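Side-chain contacts in quercetin 2,3-dioxygenase (Escherichia coli, PDB 1TQ5), which has quercetin 2,3-dioxygenase activity in vitro, opening quercetin with dioxygen and releasing carbon monoxide, although its physiological role is unknown: residues K141-V144 with A149-G152; E161-A166 with S173-A178; T127-Q132 with K155-M160; H22-A27 with R182-V187. All coordinates share one frame; numbering follows the deposited sequence.

Contact 1: residues K141-V144 with A149-G152; sequences KQLV and ARDG
Leu143 and Arg150 make most of this small contact, and they do so without a hydrogen bond between the two segments. The apolar part rests on one methyl group. CD2 of Leu143 lies 3.4 Å from the backbone O of Arg150 and 3.7 Å from CG of the same arginine. It also sits over the centre of the guanidinium, about 3.7 Å above its plane. The two side chains cross at about a right angle. Leu143 has CG anti to its backbone N (chi1 -174°), which carries the methyl out toward the loop. The arginine starts with CG between the backbone N and the carbonyl carbon (chi1 71°). It then runs extended to NE, so its flat end comes back over the leucine. Asp151 adds a looser touch, with CB 4.2 Å from Leu143 CD2.

One polar bond stays within the loop. Arg150 NH1 forms a salt bridge with Asp151 OD2 at 2.6 Å. The hydrogen bond in it is weak, because the N-H is bent away from the acceptor. The carboxylate oxygen lies at the guanidinium edge, in its plane. NH2 makes a second salt bridge, to Glu161 on strand 161-167. Two acids on the guanidinium are consistent with a fixed orientation over the methyl.

In this C-terminal cupin domain the loop after strand 141-146 lies back against that strand. Tyr163 of neighbouring strand 161-167 touches both Leu143 and Arg150.

Contact 2: residues E161-A166 with S173-A178; sequences ELYRWA and SVHQIA
Strands 161-166 and 173-175 run antiparallel at 166°, but their axes stay 10.9 Å apart, so side chains and not backbone bonds span the gap. Trp165 meets Ser173 through the six-membered part of its indole. CZ2 lies 3.2 Å from Ser173 CB, shorter than normal for two carbons, so the exact length is doubtful. The far end of the same ring reaches the next residues. Val174 O lies near the ring plane at its edge, 4.1 Å from CH2. His175 CB takes a similar place at the edge, 4.1 Å from CZ3. Replacing Trp165 with an alanine would probably open a gap beside Ser173 and leave the CB of His175 without its aromatic neighbour.

The second pair is Tyr163 with His175. CE2 of the tyrosine lies 3.9 Å from CE1 of the histidine. The rings are oblique, with planes at 70° and centroids 5.2 Å apart. Ile177 CG1 covers one face of the imidazole. Tyr163 OH donates to Glu161 OE1 at 2.9 Å, coming from above the carboxylate plane, and this holds the hydroxyl end of the ring in place.

The two sheets of the C-terminal cupin domain therefore meet here through aromatic packing. The polar bond lies within one strand, so it steadies the end of Tyr163 without tying the strands together.

Contact 3: residues T127-Q132 with K155-M160; sequences TPRYEQ and KVHQDM
Arg129 and Lys155 join the two domains of this bicupin. Arg129 lies on strand 129-133, at the edge of a sheet of the N-terminal domain. Lys155 ends the short strand 154-155 of the C-terminal domain. The arginine grips the Lys155 carbonyl end-on with two nitrogens. NH2 donates to Lys155 O at 2.5 Å and NH1 donates to the same oxygen at 2.8 Å. Neither bond is straight. The oxygen lies near the guanidinium plane, but both nitrogens stand above the carbonyl plane, on the same face of it.

NH1 also bonds Glu131 OE2 at 2.9 Å in a salt bridge, again in the guanidinium plane. The other carboxylate oxygen, Glu131 OE1, accepts from a water at 2.6 Å. That water takes the backbone N-H of Lys155 at 2.9 Å, giving a second route across. His157 comes over one face of the guanidinium, its NE2 3.9 Å from Arg129 NE. The two planes are 70° apart, so they do not stack. The arginine reaches this place through a bend at chi2 (117°). A leucine in place of Arg129 has no N-H groups on its side chain, and would probably leave the Lys155 carbonyl without these donors and Glu131 and Glu63 without their positive mate.

Strand 90-94 pairs with strand 129-133, and its Ser94 accepts from Arg129 NE. Glu63 of strand 63-70 takes both Arg129 NH2 and the backbone N of His157. The loop 156-160 then leads on to strand 161-167.

Contact 4: residues H22-A27 with R182-V187; sequences HTFSFA and RVWIQV
OE1 of Gln186 takes two hydrogen bonds, and one of them leads across to Thr23. Trp184 NE1 donates to it at 3.1 Å. That bond is nearly straight (164°) and lies in both the carbonyl plane and the indole plane. A water donates to the same oxygen at 2.6 Å and lies 2.8 Å from Thr23 OG1, so the threonine and glutamine are bridged without touching closely. The amide is held at its other end too, since Gln186 NE2 bonds the hydroxyl of Tyr115. These bonds satisfy a buried amide and fix the turn of the indole.

The indole in turn receives two apolar groups from the loop. Thr23 CG2 lies 3.4 Å from Trp184 CZ2, a close fit. Phe24 points the edge of its ring at one face of the six-membered ring, with CZ 3.7 Å from Trp184 CZ3. This is an edge-to-face pair with planes at 57° and centroids 4.9 Å apart. Trp184 has CG anti to the backbone N (chi1 -178°), which sends the indole out from its strand to meet them. The methyl of Thr23 also covers one face of the Phe24 ring.

A bound cadmium ion lies about 6 Å from the side chain of Phe24. The contact is a buried aromatic join between the two domains, in keeping with the face-to-face bicupin fold of the pirin family.

Overall arrangement
Contacts 2 and 4 are buried, while contacts 1 and 3 are only partly so. Contacts 1 and 2 lie within the C-terminal cupin domain and share neighbouring strands of one sheet. They meet directly through the Arg150-Glu161 salt bridge and a probable hydrogen bond from Arg164 to Gln142. Contacts 3 and 4 instead cross between the domains, their centres about 19 Å apart. Contact 3 does so with charge and a backbone carbonyl, contact 4 with aromatic rings and a water-bridged amide. Contact 2 touches contact 4 where Ile177 packs on Val183. Residues 155-160 of contact 3 run straight into 161-166 of contact 2.

Contact 1: residues K141-V144 with A149-G152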
loop_
_atom_site.group_PDB
_atom_site.type_symbol
_atom_site.label_atom_id
_atom_site.label_comp_id
_atom_site.label_asym_id
_atom_site.label_seq_id
_atom_site.Cartn_x
_atom_site.Cartn_y
_atom_site.Cartn_z
ATOM N N LYS A 141 16.433 2.832 -1.342
ATOM C CA LYS A 141 15.204 3.271 -1.995
ATOM C C LYS A 141 14.897 2.344 -3.170
ATOM O O LYS A 141 15.466 2.483 -4.255
ATOM C CB LYS A 141 15.381 4.710 -2.485
ATOM C CG LYS A 141 14.142 5.356 -3.069
ATOM C CD LYS A 141 14.457 6.790 -3.476
ATOM C CE LYS A 141 13.223 7.520 -3.977
ATOM N NZ LYS A 141 13.515 8.951 -4.293
ATOM N N GLN A 142 13.992 1.398 -2.943
ATOM C CA GLN A 142 13.616 0.420 -3.958
ATOM C C GLN A 142 12.292 0.744 -4.645
ATOM O O GLN A 142 11.292 1.015 -3.986
ATOM C CB GLN A 142 13.542 -0.965 -3.316
ATOM C CG GLN A 142 13.186 -2.081 -4.271
ATOM C CD GLN A 142 13.134 -3.428 -3.577
ATOM O OE1 GLN A 142 12.246 -3.686 -2.761
ATOM N NE2 GLN A 142 14.092 -4.292 -3.892
ATOM N N LEU A 143 12.294 0.699 -5.974
ATOM C CA LEU A 143 11.102 0.985 -6.766
ATOM C C LEU A 143 10.227 -0.265 -6.882
ATOM O O LEU A 143 10.663 -1.292 -7.402
ATOM C CB LEU A 143 11.518 1.465 -8.155
ATOM C CG LEU A 143 10.430 1.954 -9.108
ATOM C CD1 LEU A 143 9.709 3.157 -8.505
ATOM C CD2 LEU A 143 11.067 2.323 -10.439
ATOM N N VAL A 144 8.989 -0.170 -6.404
ATOM C CA VAL A 144 8.065 -1.302 -6.432
ATOM C C VAL A 144 7.059 -1.231 -7.577
ATOM O O VAL A 144 6.804 -2.234 -8.249
ATOM C CB VAL A 144 7.300 -1.412 -5.096
ATOM C CG1 VAL A 144 6.318 -2.572 -5.144
ATOM C CG2 VAL A 144 8.291 -1.611 -3.953
ATOM N N ALA A 149 7.164 0.265 -15.532
ATOM C CA ALA A 149 7.821 -0.894 -14.943
ATOM C C ALA A 149 9.337 -0.825 -15.082
ATOM O O ALA A 149 9.999 -1.843 -15.284
ATOM C CB ALA A 149 7.292 -2.175 -15.584
ATOM N N ARG A 150 9.887 0.379 -14.963
ATOM C CA ARG A 150 11.325 0.574 -15.082
ATOM C C ARG A 150 12.066 0.074 -13.851
ATOM O O ARG A 150 11.472 -0.139 -12.795
ATOM C CB ARG A 150 11.645 2.059 -15.278
ATOM C CG ARG A 150 11.410 2.915 -14.035
ATOM C CD ARG A 150 11.475 4.404 -14.363
ATOM N NE ARG A 150 11.168 5.251 -13.211
ATOM C CZ ARG A 150 11.994 5.457 -12.188
ATOM N NH1 ARG A 150 13.188 4.880 -12.169
ATOM N NH2 ARG A 150 11.629 6.240 -11.180
ATOM N N ASP A 151 13.375 -0.097 -14.009
ATOM C CA ASP A 151 14.264 -0.534 -12.939
ATOM C C ASP A 151 13.790 -1.719 -12.113
ATOM O O ASP A 151 13.938 -1.728 -10.891
ATOM C CB ASP A 151 14.563 0.641 -12.008
ATOM C CG ASP A 151 15.287 1.771 -12.714
ATOM O OD1 ASP A 151 16.458 1.581 -13.109
ATOM O OD2 ASP A 151 14.681 2.850 -12.882
ATOM N N GLY A 152 13.223 -2.719 -12.774
ATOM C CA GLY A 152 12.777 -3.904 -12.062
ATOM C C GLY A 152 11.516 -3.776 -11.228
ATOM O O GLY A 152 11.224 -4.649 -10.408
#

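Contact 2: residues E161-A166 with S173-A178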
loop_
_atom_site.group_PDB
_atom_site.type_symbol
_atom_site.label_atom_id
_atom_site.label_comp_id
_atom_site.label_asym_id
_atom_site.label_seq_id
_atom_site.Cartn_x
_atom_site.Cartn_y
_atom_site.Cartn_z
ATOM N N GLU A 161 4.347 6.298 -8.827
ATOM C CA GLU A 161 5.483 5.472 -8.450
ATOM C C GLU A 161 5.367 5.136 -6.967
ATOM O O GLU A 161 4.922 5.961 -6.169
ATOM C CB GLU A 161 6.795 6.215 -8.683
ATOM C CG GLU A 161 7.055 6.613 -10.116
ATOM C CD GLU A 161 8.427 7.224 -10.283
ATOM O OE1 GLU A 161 8.774 8.120 -9.482
ATOM O OE2 GLU A 161 9.158 6.815 -11.211
ATOM N N LEU A 162 5.769 3.923 -6.608
ATOM C CA LEU A 162 5.740 3.468 -5.225
ATOM C C LEU A 162 7.124 2.938 -4.876
ATOM O O LEU A 162 7.689 2.122 -5.602
ATOM C CB LEU A 162 4.707 2.350 -5.032
ATOM C CG LEU A 162 4.689 1.662 -3.655
ATOM C CD1 LEU A 162 4.359 2.676 -2.556
ATOM C CD2 LEU A 162 3.664 0.525 -3.659
ATOM N N TYR A 163 7.666 3.418 -3.767
ATOM C CA TYR A 163 8.978 2.996 -3.306
ATOM C C TYR A 163 8.873 2.374 -1.923
ATOM O O TYR A 163 8.037 2.780 -1.113
ATOM C CB TYR A 163 9.920 4.194 -3.194
ATOM C CG TYR A 163 10.185 4.941 -4.474
ATOM C CD1 TYR A 163 11.335 4.692 -5.220
ATOM C CD2 TYR A 163 9.300 5.916 -4.929
ATOM C CE1 TYR A 163 11.600 5.401 -6.386
ATOM C CE2 TYR A 163 9.552 6.629 -6.093
ATOM C CZ TYR A 163 10.706 6.367 -6.816
ATOM O OH TYR A 163 10.961 7.068 -7.975
ATOM N N ARG A 164 9.706 1.371 -1.671
ATOM C CA ARG A 164 9.789 0.762 -0.353
ATOM C C ARG A 164 11.142 1.297 0.107
ATOM O O ARG A 164 12.169 1.010 -0.505
ATOM C CB ARG A 164 9.817 -0.763 -0.418
ATOM C CG ARG A 164 10.084 -1.385 0.945
ATOM C CD ARG A 164 9.870 -2.890 0.960
ATOM N NE ARG A 164 10.694 -3.605 -0.010
ATOM C CZ ARG A 164 10.726 -4.930 -0.116
ATOM N NH1 ARG A 164 11.499 -5.506 -1.026
ATOM N NH2 ARG A 164 9.986 -5.681 0.693
ATOM N N TRP A 165 11.131 2.088 1.173
ATOM C CA TRP A 165 12.341 2.719 1.675
ATOM C C TRP A 165 12.775 2.182 3.037
ATOM O O TRP A 165 12.106 2.415 4.046
ATOM C CB TRP A 165 12.093 4.228 1.784
ATOM C CG TRP A 165 13.261 5.093 1.435
ATOM C CD1 TRP A 165 14.580 4.841 1.685
ATOM C CD2 TRP A 165 13.210 6.377 0.807
ATOM N NE1 TRP A 165 15.354 5.890 1.251
ATOM C CE2 TRP A 165 14.538 6.848 0.708
ATOM C CE3 TRP A 165 12.170 7.179 0.317
ATOM C CZ2 TRP A 165 14.854 8.085 0.136
ATOM C CZ3 TRP A 165 12.485 8.410 -0.252
ATOM C CH2 TRP A 165 13.818 8.849 -0.336
ATOM N N ALA A 166 13.891 1.462 3.066
ATOM C CA ALA A 166 14.405 0.935 4.324
ATOM C C ALA A 166 15.491 1.894 4.803
ATOM O O ALA A 166 16.418 2.209 4.060
ATOM C CB ALA A 166 14.980 -0.464 4.124
ATOM N N SER A 173 17.496 10.869 3.875
ATOM C CA SER A 173 17.464 11.008 2.426
ATOM C C SER A 173 16.469 12.073 1.998
ATOM O O SER A 173 15.833 12.713 2.835
ATOM C CB SER A 173 17.122 9.675 1.764
ATOM O OG SER A 173 18.234 8.799 1.789
ATOM N N VAL A 174 16.347 12.255 0.689
ATOM C CA VAL A 174 15.444 13.250 0.120
ATOM C C VAL A 174 14.881 12.767 -1.213
ATOM O O VAL A 174 15.578 12.108 -1.983
ATOM C CB VAL A 174 16.180 14.593 -0.135
ATOM C CG1 VAL A 174 15.220 15.609 -0.738
ATOM C CG2 VAL A 174 16.776 15.124 1.159
ATOM N N HIS A 175 13.620 13.097 -1.470
ATOM C CA HIS A 175 12.955 12.735 -2.721
ATOM C C HIS A 175 12.408 14.032 -3.318
ATOM O O HIS A 175 11.622 14.731 -2.678
ATOM C CB HIS A 175 11.805 11.758 -2.460
ATOM C CG HIS A 175 11.155 11.243 -3.707
ATOM N ND1 HIS A 175 9.895 10.685 -3.715
ATOM C CD2 HIS A 175 11.596 11.190 -4.986
ATOM C CE1 HIS A 175 9.586 10.312 -4.943
ATOM N NE2 HIS A 175 10.601 10.607 -5.735
ATOM N N GLN A 176 12.825 14.347 -4.543
ATOM C CA GLN A 176 12.405 15.571 -5.222
ATOM C C GLN A 176 10.896 15.808 -5.275
ATOM O O GLN A 176 10.297 16.200 -4.274
ATOM C CB GLN A 176 12.987 15.609 -6.639
ATOM C CG GLN A 176 14.514 15.620 -6.681
ATOM C CD GLN A 176 15.117 16.876 -6.068
ATOM O OE1 GLN A 176 14.818 17.233 -4.927
ATOM N NE2 GLN A 176 15.979 17.546 -6.825
ATOM N N ILE A 177 10.294 15.581 -6.442
ATOM C CA ILE A 177 8.856 15.778 -6.665
ATOM C C ILE A 177 8.593 17.179 -7.203
ATOM O O ILE A 177 8.964 18.172 -6.579
ATOM C CB ILE A 177 8.036 15.597 -5.367
ATOM C CG1 ILE A 177 8.293 14.208 -4.785
ATOM C CG2 ILE A 177 6.550 15.772 -5.654
ATOM C CD1 ILE A 177 7.930 14.107 -3.338
ATOM N N ALA A 178 7.944 17.259 -8.358
ATOM C CA ALA A 178 7.653 18.549 -8.972
ATOM C C ALA A 178 6.162 18.791 -9.173
ATOM O O ALA A 178 5.322 18.024 -8.693
ATOM C CB ALA A 178 8.378 18.655 -10.310
#

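Contact 3: residues T127-Q132 with K155-M160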
loop_
_atom_site.group_PDB
_atom_site.type_symbol
_atom_site.label_atom_id
_atom_site.label_comp_id
_atom_site.label_asym_id
_atom_site.label_seq_id
_atom_site.Cartn_x
_atom_site.Cartn_y
_atom_site.Cartn_z
ATOM N N THR A 127 -7.347 -4.675 -19.738
ATOM C CA THR A 127 -7.399 -6.127 -19.696
ATOM C C THR A 127 -6.845 -6.680 -18.379
ATOM O O THR A 127 -5.747 -6.321 -17.954
ATOM C CB THR A 127 -6.614 -6.731 -20.875
ATOM O OG1 THR A 127 -6.526 -8.153 -20.717
ATOM C CG2 THR A 127 -5.220 -6.133 -20.943
ATOM N N PRO A 128 -7.606 -7.565 -17.720
ATOM C CA PRO A 128 -7.220 -8.183 -16.447
ATOM C C PRO A 128 -5.823 -8.792 -16.481
ATOM O O PRO A 128 -5.470 -9.500 -17.421
ATOM C CB PRO A 128 -8.299 -9.240 -16.244
ATOM C CG PRO A 128 -9.503 -8.605 -16.872
ATOM C CD PRO A 128 -8.932 -8.047 -18.152
ATOM N N ARG A 129 -5.032 -8.520 -15.447
ATOM C CA ARG A 129 -3.676 -9.051 -15.371
ATOM C C ARG A 129 -3.257 -9.285 -13.928
ATOM O O ARG A 129 -3.731 -8.611 -13.012
ATOM C CB ARG A 129 -2.695 -8.087 -16.032
ATOM C CG ARG A 129 -2.678 -6.719 -15.387
ATOM C CD ARG A 129 -1.325 -6.396 -14.783
ATOM N NE ARG A 129 -1.400 -5.183 -13.975
ATOM C CZ ARG A 129 -0.351 -4.548 -13.467
ATOM N NH1 ARG A 129 0.877 -5.004 -13.680
ATOM N NH2 ARG A 129 -0.538 -3.451 -12.746
ATOM N N TYR A 130 -2.368 -10.253 -13.732
ATOM C CA TYR A 130 -1.876 -10.570 -12.404
ATOM C C TYR A 130 -0.375 -10.776 -12.419
ATOM O O TYR A 130 0.140 -11.627 -13.148
ATOM C CB TYR A 130 -2.531 -11.835 -11.855
ATOM C CG TYR A 130 -1.948 -12.239 -10.521
ATOM C CD1 TYR A 130 -2.206 -11.488 -9.375
ATOM C CD2 TYR A 130 -1.080 -13.328 -10.416
ATOM C CE1 TYR A 130 -1.614 -11.803 -8.158
ATOM C CE2 TYR A 130 -0.479 -13.653 -9.204
ATOM C CZ TYR A 130 -0.751 -12.881 -8.078
ATOM O OH TYR A 130 -0.149 -13.176 -6.878
ATOM N N GLU A 131 0.325 -10.000 -11.602
ATOM C CA GLU A 131 1.768 -10.113 -11.520
ATOM C C GLU A 131 2.246 -10.190 -10.079
ATOM O O GLU A 131 1.613 -9.665 -9.158
ATOM C CB GLU A 131 2.436 -8.935 -12.231
ATOM C CG GLU A 131 2.231 -8.942 -13.732
ATOM C CD GLU A 131 3.092 -7.915 -14.434
ATOM O OE1 GLU A 131 4.333 -8.052 -14.392
ATOM O OE2 GLU A 131 2.525 -6.970 -15.020
ATOM N N GLN A 132 3.369 -10.864 -9.895
ATOM C CA GLN A 132 3.954 -11.026 -8.576
ATOM C C GLN A 132 5.451 -10.942 -8.786
ATOM O O GLN A 132 5.956 -11.401 -9.810
ATOM C CB GLN A 132 3.566 -12.392 -8.005
ATOM C CG GLN A 132 3.779 -12.563 -6.509
ATOM C CD GLN A 132 5.228 -12.805 -6.126
ATOM O OE1 GLN A 132 5.888 -13.694 -6.669
ATOM N NE2 GLN A 132 5.727 -12.022 -5.174
ATOM N N LYS A 155 4.612 -3.093 -13.133
ATOM C CA LYS A 155 3.830 -2.077 -13.825
ATOM C C LYS A 155 2.519 -1.770 -13.120
ATOM O O LYS A 155 1.870 -2.652 -12.563
ATOM C CB LYS A 155 3.530 -2.499 -15.267
ATOM C CG LYS A 155 2.642 -1.498 -16.002
ATOM C CD LYS A 155 2.686 -1.673 -17.510
ATOM C CE LYS A 155 4.021 -1.217 -18.079
ATOM N NZ LYS A 155 4.083 -1.377 -19.564
ATOM N N VAL A 156 2.145 -0.499 -13.141
ATOM C CA VAL A 156 0.897 -0.057 -12.545
ATOM C C VAL A 156 0.269 0.846 -13.598
ATOM O O VAL A 156 0.954 1.673 -14.197
ATOM C CB VAL A 156 1.137 0.714 -11.206
ATOM C CG1 VAL A 156 1.887 2.008 -11.457
ATOM C CG2 VAL A 156 -0.193 0.978 -10.514
ATOM N N HIS A 157 -1.023 0.660 -13.849
ATOM C CA HIS A 157 -1.738 1.452 -14.847
ATOM C C HIS A 157 -2.200 2.791 -14.287
ATOM O O HIS A 157 -3.393 3.095 -14.258
ATOM C CB HIS A 157 -2.940 0.661 -15.368
ATOM C CG HIS A 157 -2.564 -0.594 -16.088
ATOM N ND1 HIS A 157 -1.896 -0.589 -17.294
ATOM C CD2 HIS A 157 -2.750 -1.896 -15.768
ATOM C CE1 HIS A 157 -1.686 -1.833 -17.685
ATOM N NE2 HIS A 157 -2.194 -2.645 -16.776
ATOM N N GLN A 158 -1.239 3.593 -13.848
ATOM C CA GLN A 158 -1.528 4.899 -13.281
ATOM C C GLN A 158 -0.222 5.676 -13.236
ATOM O O GLN A 158 0.847 5.092 -13.050
ATOM C CB GLN A 158 -2.122 4.725 -11.874
ATOM C CG GLN A 158 -2.460 6.005 -11.120
ATOM C CD GLN A 158 -3.217 7.013 -11.963
ATOM O OE1 GLN A 158 -2.617 7.786 -12.709
ATOM N NE2 GLN A 158 -4.540 7.005 -11.855
ATOM N N ASP A 159 -0.304 6.985 -13.439
ATOM C CA ASP A 159 0.881 7.834 -13.415
ATOM C C ASP A 159 1.369 7.961 -11.975
ATOM O O ASP A 159 1.288 9.033 -11.376
ATOM C CB ASP A 159 0.545 9.225 -13.966
ATOM C CG ASP A 159 1.757 10.139 -14.026
ATOM O OD1 ASP A 159 1.572 11.376 -14.038
ATOM O OD2 ASP A 159 2.893 9.621 -14.076
HETATM N N MSE A 160 1.869 6.866 -11.416
HETATM C CA MSE A 160 2.349 6.894 -10.040
HETATM C C MSE A 160 3.512 5.945 -9.798
HETATM O O MSE A 160 3.653 4.929 -10.471
HETATM C CB MSE A 160 1.204 6.544 -9.075
HETATM C CG MSE A 160 0.818 5.063 -9.038
HETATM SE SE MSE A 160 1.916 4.040 -8.007
HETATM C CE MSE A 160 1.223 4.391 -6.374
HETATM O O HOH W 1 5.059 -5.579 -14.634
#

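Contact 4: residues H22-A27 with R182-V187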
loop_
_atom_site.group_PDB
_atom_site.type_symbol
_atom_site.label_atom_id
_atom_site.label_comp_id
_atom_site.label_asym_id
_atom_site.label_seq_id
_atom_site.Cartn_x
_atom_site.Cartn_y
_atom_site.Cartn_z
ATOM N N HIS A 22 -8.576 0.847 8.578
ATOM C CA HIS A 22 -8.746 1.568 7.316
ATOM C C HIS A 22 -8.156 2.959 7.344
ATOM O O HIS A 22 -8.530 3.783 8.184
ATOM C CB HIS A 22 -10.233 1.698 6.986
ATOM C CG HIS A 22 -10.964 0.396 6.976
ATOM N ND1 HIS A 22 -10.690 -0.602 6.066
ATOM C CD2 HIS A 22 -11.948 -0.079 7.775
ATOM C CE1 HIS A 22 -11.473 -1.638 6.307
ATOM N NE2 HIS A 22 -12.245 -1.346 7.338
ATOM N N THR A 23 -7.253 3.239 6.413
ATOM C CA THR A 23 -6.657 4.563 6.354
ATOM C C THR A 23 -7.642 5.572 5.762
ATOM O O THR A 23 -7.664 6.732 6.173
ATOM C CB THR A 23 -5.374 4.561 5.513
ATOM O OG1 THR A 23 -4.362 3.808 6.194
ATOM C CG2 THR A 23 -4.884 5.982 5.284
ATOM N N PHE A 24 -8.446 5.121 4.797
ATOM C CA PHE A 24 -9.435 5.972 4.127
ATOM C C PHE A 24 -10.818 5.341 4.216
ATOM O O PHE A 24 -10.951 4.146 4.496
ATOM C CB PHE A 24 -9.116 6.132 2.632
ATOM C CG PHE A 24 -7.735 6.641 2.346
ATOM C CD1 PHE A 24 -7.403 7.966 2.589
ATOM C CD2 PHE A 24 -6.759 5.785 1.849
ATOM C CE1 PHE A 24 -6.122 8.437 2.346
ATOM C CE2 PHE A 24 -5.472 6.243 1.604
ATOM C CZ PHE A 24 -5.153 7.575 1.855
ATOM N N SER A 25 -11.840 6.155 3.953
ATOM C CA SER A 25 -13.220 5.688 3.961
ATOM C C SER A 25 -13.262 4.371 3.192
ATOM O O SER A 25 -12.772 4.284 2.059
ATOM C CB SER A 25 -14.131 6.711 3.273
ATOM O OG SER A 25 -13.985 7.994 3.852
ATOM N N PHE A 26 -13.834 3.347 3.809
ATOM C CA PHE A 26 -13.925 2.033 3.186
ATOM C C PHE A 26 -15.247 1.368 3.554
ATOM O O PHE A 26 -15.632 1.342 4.722
ATOM C CB PHE A 26 -12.774 1.144 3.660
ATOM C CG PHE A 26 -12.632 -0.132 2.879
ATOM C CD1 PHE A 26 -12.076 -0.124 1.604
ATOM C CD2 PHE A 26 -13.055 -1.343 3.413
ATOM C CE1 PHE A 26 -11.942 -1.308 0.875
ATOM C CE2 PHE A 26 -12.926 -2.534 2.689
ATOM C CZ PHE A 26 -12.369 -2.512 1.419
ATOM N N ALA A 27 -15.933 0.828 2.554
ATOM C CA ALA A 27 -17.206 0.154 2.786
ATOM C C ALA A 27 -18.133 1.031 3.622
ATOM O O ALA A 27 -18.576 2.082 3.164
ATOM C CB ALA A 27 -16.966 -1.176 3.486
ATOM N N ARG A 182 1.422 14.899 -5.468
ATOM C CA ARG A 182 1.228 14.644 -4.054
ATOM C C ARG A 182 1.959 13.392 -3.599
ATOM O O ARG A 182 2.271 12.515 -4.404
ATOM C CB ARG A 182 -0.264 14.517 -3.764
ATOM C CG ARG A 182 -1.064 15.727 -4.215
ATOM C CD ARG A 182 -2.392 15.783 -3.506
ATOM N NE ARG A 182 -3.120 17.008 -3.799
ATOM C CZ ARG A 182 -4.239 17.363 -3.183
ATOM N NH1 ARG A 182 -4.750 16.581 -2.241
ATOM N NH2 ARG A 182 -4.850 18.496 -3.506
ATOM N N VAL A 183 2.225 13.315 -2.300
ATOM C CA VAL A 183 2.935 12.177 -1.742
ATOM C C VAL A 183 2.311 11.634 -0.467
ATOM O O VAL A 183 1.917 12.389 0.423
ATOM C CB VAL A 183 4.403 12.544 -1.420
ATOM C CG1 VAL A 183 5.077 11.407 -0.667
ATOM C CG2 VAL A 183 5.156 12.844 -2.699
ATOM N N TRP A 184 2.216 10.312 -0.394
ATOM C CA TRP A 184 1.705 9.676 0.800
ATOM C C TRP A 184 2.797 8.767 1.311
ATOM O O TRP A 184 3.378 7.978 0.559
ATOM C CB TRP A 184 0.458 8.840 0.534
ATOM C CG TRP A 184 -0.083 8.220 1.793
ATOM C CD1 TRP A 184 0.347 7.065 2.397
ATOM C CD2 TRP A 184 -1.137 8.728 2.617
ATOM N NE1 TRP A 184 -0.377 6.826 3.539
ATOM C CE2 TRP A 184 -1.295 7.828 3.699
ATOM C CE3 TRP A 184 -1.968 9.853 2.548
ATOM C CZ2 TRP A 184 -2.254 8.021 4.703
ATOM C CZ3 TRP A 184 -2.922 10.042 3.549
ATOM C CH2 TRP A 184 -3.056 9.128 4.608
ATOM N N ILE A 185 3.103 8.906 2.588
ATOM C CA ILE A 185 4.104 8.057 3.186
ATOM C C ILE A 185 3.431 7.249 4.278
ATOM O O ILE A 185 2.816 7.806 5.196
ATOM C CB ILE A 185 5.255 8.872 3.788
ATOM C CG1 ILE A 185 6.018 9.578 2.662
ATOM C CG2 ILE A 185 6.167 7.948 4.597
ATOM C CD1 ILE A 185 7.154 10.443 3.133
ATOM N N GLN A 186 3.544 5.931 4.161
ATOM C CA GLN A 186 2.974 5.010 5.129
ATOM C C GLN A 186 4.150 4.349 5.842
ATOM O O GLN A 186 4.991 3.711 5.198
ATOM C CB GLN A 186 2.152 3.938 4.414
ATOM C CG GLN A 186 1.380 2.999 5.347
ATOM C CD GLN A 186 0.363 3.732 6.203
ATOM O OE1 GLN A 186 -0.125 4.807 5.833
ATOM N NE2 GLN A 186 0.032 3.151 7.353
ATOM N N VAL A 187 4.223 4.517 7.159
ATOM C CA VAL A 187 5.305 3.912 7.917
ATOM C C VAL A 187 4.936 2.457 8.221
ATOM O O VAL A 187 4.026 2.186 9.008
ATOM C CB VAL A 187 5.560 4.654 9.244
ATOM C CG1 VAL A 187 6.787 4.054 9.943
ATOM C CG2 VAL A 187 5.784 6.147 8.984
HETATM O O HOH W 2 -2.361 5.580 7.007
#